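Local coordinates for putative signal transduction protein with CBS domains (Kribbella flavida, PDB 4NOC) that is of unknown function but, as a protein built from a pair of CBS domains, probably senses a small ligand in signal transduction, at residues Met4-Val15 against Val105-Ile117. Residues are numbered along the deposited sequence; the frame is centred on the assembly and turned at random.
With SO4 (sulfate ion), chain G; SO4 (sulfate ion), chain E.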
loop_
_atom_site.group_PDB
_atom_site.type_symbol
_atom_site.label_atom_id
_atom_site.label_comp_id
_atom_site.label_asym_id
_atom_site.label_seq_id
_atom_site.Cartn_x
_atom_site.Cartn_y
_atom_site.Cartn_z
HETATM N N MSE A 4 -23.785 3.527 -6.056
HETATM C CA MSE A 4 -23.540 2.248 -5.411
HETATM C C MSE A 4 -23.234 2.393 -3.922
HETATM O O MSE A 4 -23.076 3.504 -3.418
HETATM C CB MSE A 4 -22.413 1.500 -6.115
HETATM C CG MSE A 4 -21.079 2.212 -6.159
HETATM SE SE MSE A 4 -19.925 1.360 -7.477
HETATM C CE MSE A 4 -19.860 2.796 -8.801
ATOM N N HIS A 5 -23.167 1.268 -3.219
ATOM C CA HIS A 5 -22.820 1.297 -1.806
ATOM C C HIS A 5 -21.527 0.546 -1.541
ATOM O O HIS A 5 -20.966 -0.055 -2.452
ATOM C CB HIS A 5 -23.966 0.748 -0.960
ATOM C CG HIS A 5 -25.168 1.636 -0.938
ATOM N ND1 HIS A 5 -26.452 1.156 -0.772
ATOM C CD2 HIS A 5 -25.283 2.977 -1.062
ATOM C CE1 HIS A 5 -27.299 2.164 -0.794
ATOM N NE2 HIS A 5 -26.624 3.283 -0.969
ATOM N N GLY A 6 -21.043 0.601 -0.298
ATOM C CA GLY A 6 -19.812 -0.080 0.084
ATOM C C GLY A 6 -19.792 -1.533 -0.367
ATOM O O GLY A 6 -18.763 -2.042 -0.810
ATOM N N GLU A 7 -20.946 -2.190 -0.278
ATOM C CA GLU A 7 -21.090 -3.574 -0.723
ATOM C C GLU A 7 -20.689 -3.780 -2.185
ATOM O O GLU A 7 -19.935 -4.692 -2.505
ATOM C CB GLU A 7 -22.532 -4.040 -0.514
ATOM C CG GLU A 7 -22.778 -5.477 -0.920
ATOM C CD GLU A 7 -24.133 -5.987 -0.467
ATOM O OE1 GLU A 7 -24.998 -5.161 -0.105
ATOM O OE2 GLU A 7 -24.334 -7.219 -0.477
ATOM N N GLN A 8 -21.200 -2.941 -3.074
ATOM C CA GLN A 8 -20.858 -3.050 -4.484
ATOM C C GLN A 8 -19.438 -2.569 -4.766
ATOM O O GLN A 8 -18.807 -3.058 -5.698
ATOM C CB GLN A 8 -21.838 -2.255 -5.330
ATOM C CG GLN A 8 -23.263 -2.814 -5.333
ATOM C CD GLN A 8 -23.982 -2.597 -4.008
ATOM O OE1 GLN A 8 -23.732 -1.615 -3.307
ATOM N NE2 GLN A 8 -24.864 -3.522 -3.655
HETATM N N MSE A 9 -18.935 -1.615 -3.974
HETATM C CA MSE A 9 -17.576 -1.095 -4.164
HETATM C C MSE A 9 -16.499 -2.119 -3.805
HETATM O O MSE A 9 -15.435 -2.161 -4.422
HETATM C CB MSE A 9 -17.354 0.172 -3.326
HETATM C CG MSE A 9 -18.272 1.339 -3.688
HETATM SE SE MSE A 9 -18.149 2.731 -2.347
HETATM C CE MSE A 9 -16.340 3.303 -2.686
ATOM N N ALA A 10 -16.785 -2.951 -2.809
ATOM C CA ALA A 10 -15.770 -3.838 -2.251
ATOM C C ALA A 10 -15.328 -4.881 -3.256
ATOM O O ALA A 10 -16.098 -5.294 -4.125
ATOM C CB ALA A 10 -16.292 -4.519 -1.007
ATOM N N GLU A 11 -14.080 -5.310 -3.119
ATOM C CA GLU A 11 -13.566 -6.433 -3.883
ATOM C C GLU A 11 -13.088 -7.516 -2.928
ATOM O O GLU A 11 -12.780 -7.233 -1.766
ATOM C CB GLU A 11 -12.431 -5.974 -4.793
ATOM C CG GLU A 11 -12.927 -5.046 -5.876
ATOM C CD GLU A 11 -11.813 -4.394 -6.623
ATOM O OE1 GLU A 11 -10.857 -3.954 -5.958
ATOM O OE2 GLU A 11 -11.887 -4.328 -7.871
ATOM N N GLN A 12 -13.041 -8.751 -3.417
ATOM C CA GLN A 12 -12.600 -9.877 -2.613
ATOM C C GLN A 12 -11.146 -9.661 -2.239
ATOM O O GLN A 12 -10.358 -9.250 -3.087
ATOM C CB GLN A 12 -12.720 -11.165 -3.412
ATOM C CG GLN A 12 -14.151 -11.617 -3.636
ATOM C CD GLN A 12 -14.628 -12.562 -2.553
ATOM O OE1 GLN A 12 -14.456 -12.297 -1.363
ATOM N NE2 GLN A 12 -15.218 -13.683 -2.962
ATOM N N PHE A 13 -10.795 -9.937 -0.985
ATOM C CA PHE A 13 -9.449 -9.690 -0.479
ATOM C C PHE A 13 -9.101 -10.848 0.454
ATOM O O PHE A 13 -9.908 -11.220 1.299
ATOM C CB PHE A 13 -9.465 -8.382 0.316
ATOM C CG PHE A 13 -8.251 -7.513 0.121
ATOM C CD1 PHE A 13 -8.213 -6.575 -0.899
ATOM C CD2 PHE A 13 -7.172 -7.594 0.997
ATOM C CE1 PHE A 13 -7.108 -5.754 -1.065
ATOM C CE2 PHE A 13 -6.058 -6.775 0.834
ATOM C CZ PHE A 13 -6.028 -5.853 -0.199
ATOM N N PRO A 14 -7.907 -11.441 0.312
ATOM C CA PRO A 14 -7.657 -12.591 1.192
ATOM C C PRO A 14 -7.480 -12.217 2.664
ATOM O O PRO A 14 -6.923 -11.171 3.040
ATOM C CB PRO A 14 -6.393 -13.227 0.621
ATOM C CG PRO A 14 -5.806 -12.211 -0.264
ATOM C CD PRO A 14 -6.870 -11.278 -0.716
ATOM N N VAL A 15 -7.987 -13.116 3.492
ATOM C CA VAL A 15 -8.099 -12.924 4.921
ATOM C C VAL A 15 -7.349 -14.074 5.584
ATOM O O VAL A 15 -7.355 -15.200 5.061
ATOM C CB VAL A 15 -9.605 -12.953 5.299
ATOM C CG1 VAL A 15 -9.817 -13.259 6.747
ATOM C CG2 VAL A 15 -10.277 -11.632 4.905
ATOM N N VAL A 105 -16.031 -0.012 6.988
ATOM C CA VAL A 105 -17.219 0.764 6.620
ATOM C C VAL A 105 -18.452 -0.140 6.525
ATOM O O VAL A 105 -18.345 -1.317 6.167
ATOM C CB VAL A 105 -17.007 1.548 5.281
ATOM C CG1 VAL A 105 -15.759 2.435 5.369
ATOM C CG2 VAL A 105 -16.876 0.598 4.090
ATOM N N LYS A 106 -19.617 0.395 6.876
ATOM C CA LYS A 106 -20.859 -0.353 6.757
ATOM C C LYS A 106 -21.166 -0.600 5.290
ATOM O O LYS A 106 -20.944 0.282 4.450
ATOM C CB LYS A 106 -22.021 0.417 7.396
ATOM C CG LYS A 106 -21.876 0.564 8.900
ATOM C CD LYS A 106 -22.989 1.412 9.523
ATOM C CE LYS A 106 -22.652 1.685 10.984
ATOM N NZ LYS A 106 -23.794 2.250 11.744
ATOM N N HIS A 107 -21.710 -1.778 4.997
ATOM C CA HIS A 107 -21.994 -2.169 3.622
ATOM C C HIS A 107 -22.922 -1.192 2.908
ATOM O O HIS A 107 -22.794 -1.010 1.699
ATOM C CB HIS A 107 -22.594 -3.576 3.570
ATOM C CG HIS A 107 -24.023 -3.631 4.011
ATOM N ND1 HIS A 107 -24.391 -3.602 5.341
ATOM C CD2 HIS A 107 -25.175 -3.693 3.300
ATOM C CE1 HIS A 107 -25.709 -3.638 5.431
ATOM N NE2 HIS A 107 -26.209 -3.692 4.208
ATOM N N ASP A 108 -23.847 -0.553 3.625
ATOM C CA ASP A 108 -24.725 0.393 2.940
ATOM C C ASP A 108 -24.244 1.842 2.915
ATOM O O ASP A 108 -25.007 2.735 2.529
ATOM C CB ASP A 108 -26.167 0.317 3.430
ATOM C CG ASP A 108 -26.272 0.324 4.931
ATOM O OD1 ASP A 108 -25.261 0.630 5.602
ATOM O OD2 ASP A 108 -27.374 0.026 5.437
ATOM N N ASP A 109 -22.992 2.083 3.307
ATOM C CA ASP A 109 -22.407 3.408 3.133
ATOM C C ASP A 109 -22.426 3.813 1.653
ATOM O O ASP A 109 -22.236 2.967 0.769
ATOM C CB ASP A 109 -20.947 3.408 3.573
ATOM C CG ASP A 109 -20.787 3.570 5.057
ATOM O OD1 ASP A 109 -21.809 3.711 5.765
ATOM O OD2 ASP A 109 -19.623 3.587 5.507
ATOM N N THR A 110 -22.595 5.108 1.384
ATOM C CA THR A 110 -22.525 5.617 0.009
ATOM C C THR A 110 -21.094 5.821 -0.411
ATOM O O THR A 110 -20.176 5.788 0.417
ATOM C CB THR A 110 -23.243 6.957 -0.140
ATOM O OG1 THR A 110 -22.578 7.934 0.672
ATOM C CG2 THR A 110 -24.738 6.825 0.299
ATOM N N VAL A 111 -20.902 6.010 -1.709
ATOM C CA VAL A 111 -19.580 6.289 -2.270
ATOM C C VAL A 111 -19.000 7.572 -1.656
ATOM O O VAL A 111 -17.817 7.634 -1.344
ATOM C CB VAL A 111 -19.662 6.465 -3.803
ATOM C CG1 VAL A 111 -18.307 6.761 -4.374
ATOM C CG2 VAL A 111 -20.206 5.217 -4.438
ATOM N N LEU A 112 -19.846 8.588 -1.485
ATOM C CA LEU A 112 -19.419 9.852 -0.889
ATOM C C LEU A 112 -18.913 9.609 0.531
ATOM O O LEU A 112 -17.849 10.095 0.902
ATOM C CB LEU A 112 -20.571 10.866 -0.890
ATOM C CG LEU A 112 -20.269 12.267 -0.341
ATOM C CD1 LEU A 112 -19.097 12.883 -1.058
ATOM C CD2 LEU A 112 -21.484 13.181 -0.453
ATOM N N GLU A 113 -19.662 8.829 1.313
ATOM C CA GLU A 113 -19.243 8.525 2.683
ATOM C C GLU A 113 -17.908 7.809 2.710
ATOM O O GLU A 113 -17.010 8.175 3.477
ATOM C CB GLU A 113 -20.317 7.726 3.420
ATOM C CG GLU A 113 -21.558 8.573 3.690
ATOM C CD GLU A 113 -22.793 7.759 4.036
ATOM O OE1 GLU A 113 -22.796 6.535 3.798
ATOM O OE2 GLU A 113 -23.761 8.358 4.557
ATOM N N VAL A 114 -17.767 6.791 1.873
ATOM C CA VAL A 114 -16.518 6.037 1.848
ATOM C C VAL A 114 -15.369 6.941 1.438
ATOM O O VAL A 114 -14.271 6.871 2.005
ATOM C CB VAL A 114 -16.614 4.806 0.925
ATOM C CG1 VAL A 114 -15.267 4.134 0.776
ATOM C CG2 VAL A 114 -17.625 3.818 1.513
ATOM N N ALA A 115 -15.626 7.815 0.472
ATOM C CA ALA A 115 -14.588 8.737 0.022
ATOM C C ALA A 115 -14.200 9.654 1.173
ATOM O O ALA A 115 -13.016 9.941 1.396
ATOM C CB ALA A 115 -15.077 9.559 -1.183
ATOM N N ALA A 116 -15.203 10.118 1.909
ATOM C CA ALA A 116 -14.938 11.099 2.956
ATOM C C ALA A 116 -14.100 10.432 4.021
ATOM O O ALA A 116 -13.162 11.037 4.575
ATOM C CB ALA A 116 -16.243 11.637 3.546
ATOM N N ILE A 117 -14.424 9.172 4.297
ATOM C CA ILE A 117 -13.714 8.417 5.328
ATOM C C ILE A 117 -12.270 8.189 4.917
ATOM O O ILE A 117 -11.342 8.511 5.669
ATOM C CB ILE A 117 -14.362 7.064 5.581
ATOM C CG1 ILE A 117 -15.684 7.252 6.330
ATOM C CG2 ILE A 117 -13.417 6.179 6.377
ATOM C CD1 ILE A 117 -16.634 6.101 6.126
HETATM S S SO4 G . -13.295 -11.186 1.573
HETATM O O1 SO4 G . -12.953 -10.480 0.353
HETATM O O2 SO4 G . -14.745 -11.348 1.669
HETATM O O3 SO4 G . -12.665 -12.505 1.569
HETATM O O4 SO4 G . -12.801 -10.386 2.689
HETATM S S SO4 E . -23.719 -3.398 8.743
HETATM O O1 SO4 E . -23.953 -2.219 9.569
HETATM O O2 SO4 E . -24.944 -4.205 8.685
HETATM O O3 SO4 E . -23.297 -2.979 7.405
HETATM O O4 SO4 E . -22.664 -4.196 9.357
#
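M9 CG lies anti to the carbonyl carbon (chi1 -62°) and, with a bend at chi3, the selenomethionine runs down from its helical turn onto helix 111-121: SE settles against V111, 3.8 Å from CG2, while the terminal CE meets V114 CG1 tip to tip at 3.7 Å. H5 takes the same first torsion (-69°), which turns its ring over the K106-D109 turn, with D108 O 3.6 Å above the ring plane and over its centre. V111 CG2 is also touched, at 3.6 Å, by CG of selenomethionine M4, whose poor order makes the contact less certain.

The backbone grip is made by the first N-H groups of helix 6-9, the turn that H5 precedes as N-cap. G6 N gives its hydrogen to D109 O at 2.9 Å, in the carbonyl plane, and E7 N gives its own to H107 O, on a lone pair. G6, without a side chain, passes close to the carbonyls of K106 and H107. Residues 105-117 belong to the strand-turn-helix unit of the C-terminal CBS domain: strand 104-106, a type I turn from K106 to D109, then a helix opened by the capping box of T110 and E113. The N-terminal turn packs on this domain, and the chain from A10 onward crosses to strand 15-17 in the other sheet.

E7 runs alongside H107, both side chains heading in one direction, with the carboxylate turned 84° to the ring; OE1 reaches the ring edge at CD2, while OE2 pairs with K130 of strand 125-130. Elsewhere on that edge sits a sulfate, probably from the crystallisation liquor, whose O3 accepts from H107 N; its 2.4 Å approach to H107 ND1 is too short to trust in detail. M9 also packs on L143 and L146 of helix 140-147.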